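Local atomic coordinates of BAG family molecular chaperone regulator 1 (Arabidopsis thaliana, PDB entry 4HWC), a protein that probably acts as a plant co-chaperone, its BAG domain binding the ATPase domain of HSP70/HSC70 chaperones, in programmed cell death and stress responses. Residues A[24-29]-A[80-85]. Residues are numbered along the deposited sequence; the frame is centred on the assembly and turned at random.
Sequences SAFEMV and ETLDAL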
ATOM      1  N   SER A  24      -4.745   6.608   5.144  1.00 16.52           N
ATOM      2  CA  SER A  24      -5.447   7.878   5.297  1.00 18.02           C
ATOM      3  C   SER A  24      -6.011   8.022   6.712  1.00 15.58           C
ATOM      4  O   SER A  24      -5.980   9.104   7.287  1.00 16.54           O
ATOM      5  CB  SER A  24      -6.579   7.977   4.261  1.00 22.23           C
ATOM      6  OG  SER A  24      -7.301   9.186   4.407  1.00 32.55           O
ATOM      7  N   ALA A  25      -6.528   6.932   7.273  1.00 12.36           N
ATOM      8  CA  ALA A  25      -7.075   6.974   8.631  1.00 15.92           C
ATOM      9  C   ALA A  25      -5.972   7.297   9.638  1.00 13.83           C
ATOM     10  O   ALA A  25      -6.162   8.103  10.547  1.00 12.49           O
ATOM     11  CB  ALA A  25      -7.719   5.644   8.975  1.00 13.91           C
ATOM     12  N   PHE A  26      -4.815   6.664   9.467  1.00 12.00           N
ATOM     13  CA  PHE A  26      -3.678   6.887  10.354  1.00 13.78           C
ATOM     14  C   PHE A  26      -3.228   8.339  10.279  1.00 11.41           C
ATOM     15  O   PHE A  26      -2.857   8.945  11.287  1.00 11.59           O
ATOM     16  CB  PHE A  26      -2.499   5.976   9.972  1.00 13.95           C
ATOM     17  CG  PHE A  26      -2.681   4.530  10.359  1.00 14.80           C
ATOM     18  CD1 PHE A  26      -3.618   4.156  11.320  1.00 16.98           C
ATOM     19  CD2 PHE A  26      -1.881   3.540   9.782  1.00 18.12           C
ATOM     20  CE1 PHE A  26      -3.760   2.820  11.702  1.00 22.32           C
ATOM     21  CE2 PHE A  26      -2.013   2.200  10.158  1.00 20.00           C
ATOM     22  CZ  PHE A  26      -2.956   1.840  11.122  1.00 21.15           C
ATOM     23  N   GLU A  27      -3.241   8.895   9.073  1.00 10.20           N
ATOM     24  CA  GLU A  27      -2.840  10.280   8.903  1.00 14.71           C
ATOM     25  C   GLU A  27      -3.785  11.233   9.639  1.00 17.08           C
ATOM     26  O   GLU A  27      -3.336  12.171  10.300  1.00 15.12           O
ATOM     27  CB  GLU A  27      -2.788  10.628   7.415  1.00 17.44           C
ATOM     28  CG  GLU A  27      -1.597   9.997   6.691  1.00 15.49           C
ATOM     29  CD  GLU A  27      -1.562  10.348   5.215  1.00 21.81           C
ATOM     30  OE1 GLU A  27      -2.463   9.903   4.475  1.00 25.22           O
ATOM     31  OE2 GLU A  27      -0.635  11.075   4.798  1.00 23.20           O
ATOM     32  N   MET A  28      -5.087  10.987   9.527  1.00 14.85           N
ATOM     33  CA  MET A  28      -6.089  11.830  10.186  1.00 15.38           C
ATOM     34  C   MET A  28      -5.950  11.769  11.708  1.00 14.74           C
ATOM     35  O   MET A  28      -6.005  12.795  12.386  1.00 18.25           O
ATOM     36  CB  MET A  28      -7.500  11.398   9.779  1.00 18.20           C
ATOM     37  CG  MET A  28      -8.607  12.274  10.366  1.00 20.43           C
ATOM     38  SD  MET A  28      -8.418  14.034   9.960  1.00 26.91           S
ATOM     39  CE  MET A  28      -8.920  14.031   8.239  1.00 27.94           C
ATOM     40  N   VAL A  29      -5.787  10.563  12.238  1.00 11.75           N
ATOM     41  CA  VAL A  29      -5.606  10.387  13.672  1.00 12.37           C
ATOM     42  C   VAL A  29      -4.433  11.259  14.119  1.00 16.71           C
ATOM     43  O   VAL A  29      -4.544  12.021  15.080  1.00 15.68           O
ATOM     44  CB  VAL A  29      -5.300   8.907  14.019  1.00 13.36           C
ATOM     45  CG1 VAL A  29      -4.797   8.781  15.460  1.00 17.04           C
ATOM     46  CG2 VAL A  29      -6.554   8.063  13.831  1.00 11.38           C
ATOM     47  N   GLU A  80       6.173   4.407   2.248  1.00 25.49           N
ATOM     48  CA  GLU A  80       6.986   5.590   2.513  1.00 25.72           C
ATOM     49  C   GLU A  80       6.249   6.496   3.500  1.00 27.80           C
ATOM     50  O   GLU A  80       6.837   7.027   4.440  1.00 29.02           O
ATOM     51  CB  GLU A  80       7.237   6.338   1.203  1.00 29.87           C
ATOM     52  CG  GLU A  80       8.053   7.613   1.329  1.00 29.51           C
ATOM     53  CD  GLU A  80       8.276   8.271  -0.023  1.00 29.66           C
ATOM     54  OE1 GLU A  80       9.196   9.101  -0.138  1.00 29.44           O
ATOM     55  OE2 GLU A  80       7.526   7.954  -0.975  1.00 30.05           O
ATOM     56  N   THR A  81       4.954   6.670   3.271  1.00 16.45           N
ATOM     57  CA  THR A  81       4.123   7.493   4.144  1.00 13.55           C
ATOM     58  C   THR A  81       4.047   6.876   5.540  1.00 15.98           C
ATOM     59  O   THR A  81       4.160   7.582   6.547  1.00 17.21           O
ATOM     60  CB  THR A  81       2.704   7.625   3.555  1.00 15.45           C
ATOM     61  OG1 THR A  81       2.778   8.340   2.314  1.00 14.14           O
ATOM     62  CG2 THR A  81       1.775   8.369   4.510  1.00 18.93           C
ATOM     63  N   LEU A  82       3.867   5.560   5.604  1.00 13.55           N
ATOM     64  CA  LEU A  82       3.775   4.872   6.888  1.00 13.47           C
ATOM     65  C   LEU A  82       5.090   4.891   7.664  1.00 20.58           C
ATOM     66  O   LEU A  82       5.088   4.987   8.895  1.00 17.99           O
ATOM     67  CB  LEU A  82       3.323   3.427   6.692  1.00 15.48           C
ATOM     68  CG  LEU A  82       1.878   3.170   6.254  1.00 15.99           C
ATOM     69  CD1 LEU A  82       1.675   1.675   6.047  1.00 20.69           C
ATOM     70  CD2 LEU A  82       0.914   3.685   7.310  1.00 22.96           C
ATOM     71  N   ASP A  83       6.210   4.777   6.957  1.00 18.94           N
ATOM     72  CA  ASP A  83       7.504   4.809   7.627  1.00 24.52           C
ATOM     73  C   ASP A  83       7.718   6.177   8.258  1.00 25.86           C
ATOM     74  O   ASP A  83       8.281   6.286   9.348  1.00 26.50           O
ATOM     75  CB  ASP A  83       8.644   4.518   6.648  1.00 25.17           C
ATOM     76  CG  ASP A  83       8.733   3.052   6.275  1.00 25.26           C
ATOM     77  OD1 ASP A  83       8.354   2.206   7.112  1.00 27.73           O
ATOM     78  OD2 ASP A  83       9.196   2.744   5.158  1.00 33.52           O
ATOM     79  N   ALA A  84       7.265   7.218   7.568  1.00 22.90           N
ATOM     80  CA  ALA A  84       7.400   8.580   8.073  1.00 28.13           C
ATOM     81  C   ALA A  84       6.541   8.778   9.319  1.00 33.48           C
ATOM     82  O   ALA A  84       6.931   9.495  10.241  1.00 37.32           O
ATOM     83  CB  ALA A  84       7.004   9.582   6.993  1.00 26.55           C
ATOM     84  N   LEU A  85       5.371   8.142   9.346  1.00 30.50           N
ATOM     85  CA  LEU A  85       4.475   8.250  10.494  1.00 29.41           C
ATOM     86  C   LEU A  85       5.063   7.533  11.693  1.00 36.19           C
ATOM     87  O   LEU A  85       5.004   8.032  12.813  1.00 39.97           O
ATOM     88  CB  LEU A  85       3.098   7.647  10.179  1.00 30.60           C
ATOM     89  CG  LEU A  85       2.105   8.520   9.408  1.00 27.71           C
ATOM     90  CD1 LEU A  85       0.818   7.739   9.160  1.00 26.41           C
ATOM     91  CD2 LEU A  85       1.811   9.782  10.199  1.00 28.19           C
TER
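Two of the three helices of the BAG-domain bundle, 5-31 and 62-88, run side by side here through F26, E27, T81, L82 and L85. The short segments point the same way, 29° from parallel, with axes 10.8 Å apart. No hydrogen bond joins them. The contact is apolar towards the bundle interior and has a charged side chain at its margin. The F26 ring presents its edge to L82. F26 CD2 lies 3.7 Å from L82 CD2, and that methyl sits near the ring plane. F26 also reaches V44 and L82 reaches I45 and L48, all on helix 38-55, so this edge contact belongs to the core shared by three helices. L85 CD1 touches two consecutive residues of helix 5-31. It is 3.8 Å from F26 CB and 4.1 Å from E27 CG. In E27, chi2 of 180° puts CD far out from the backbone. The E27 and T81 side chains cross at about a right angle. The T81 methyl CG2, anti to the backbone N, meets the carboxylate there. T81 OG1 is on a different branch and is hydrogen-bonded to N77 O within its own helix. What E27 touches on T81 is carbon: E27 OE2 stands 3.6 Å from T81 CG2.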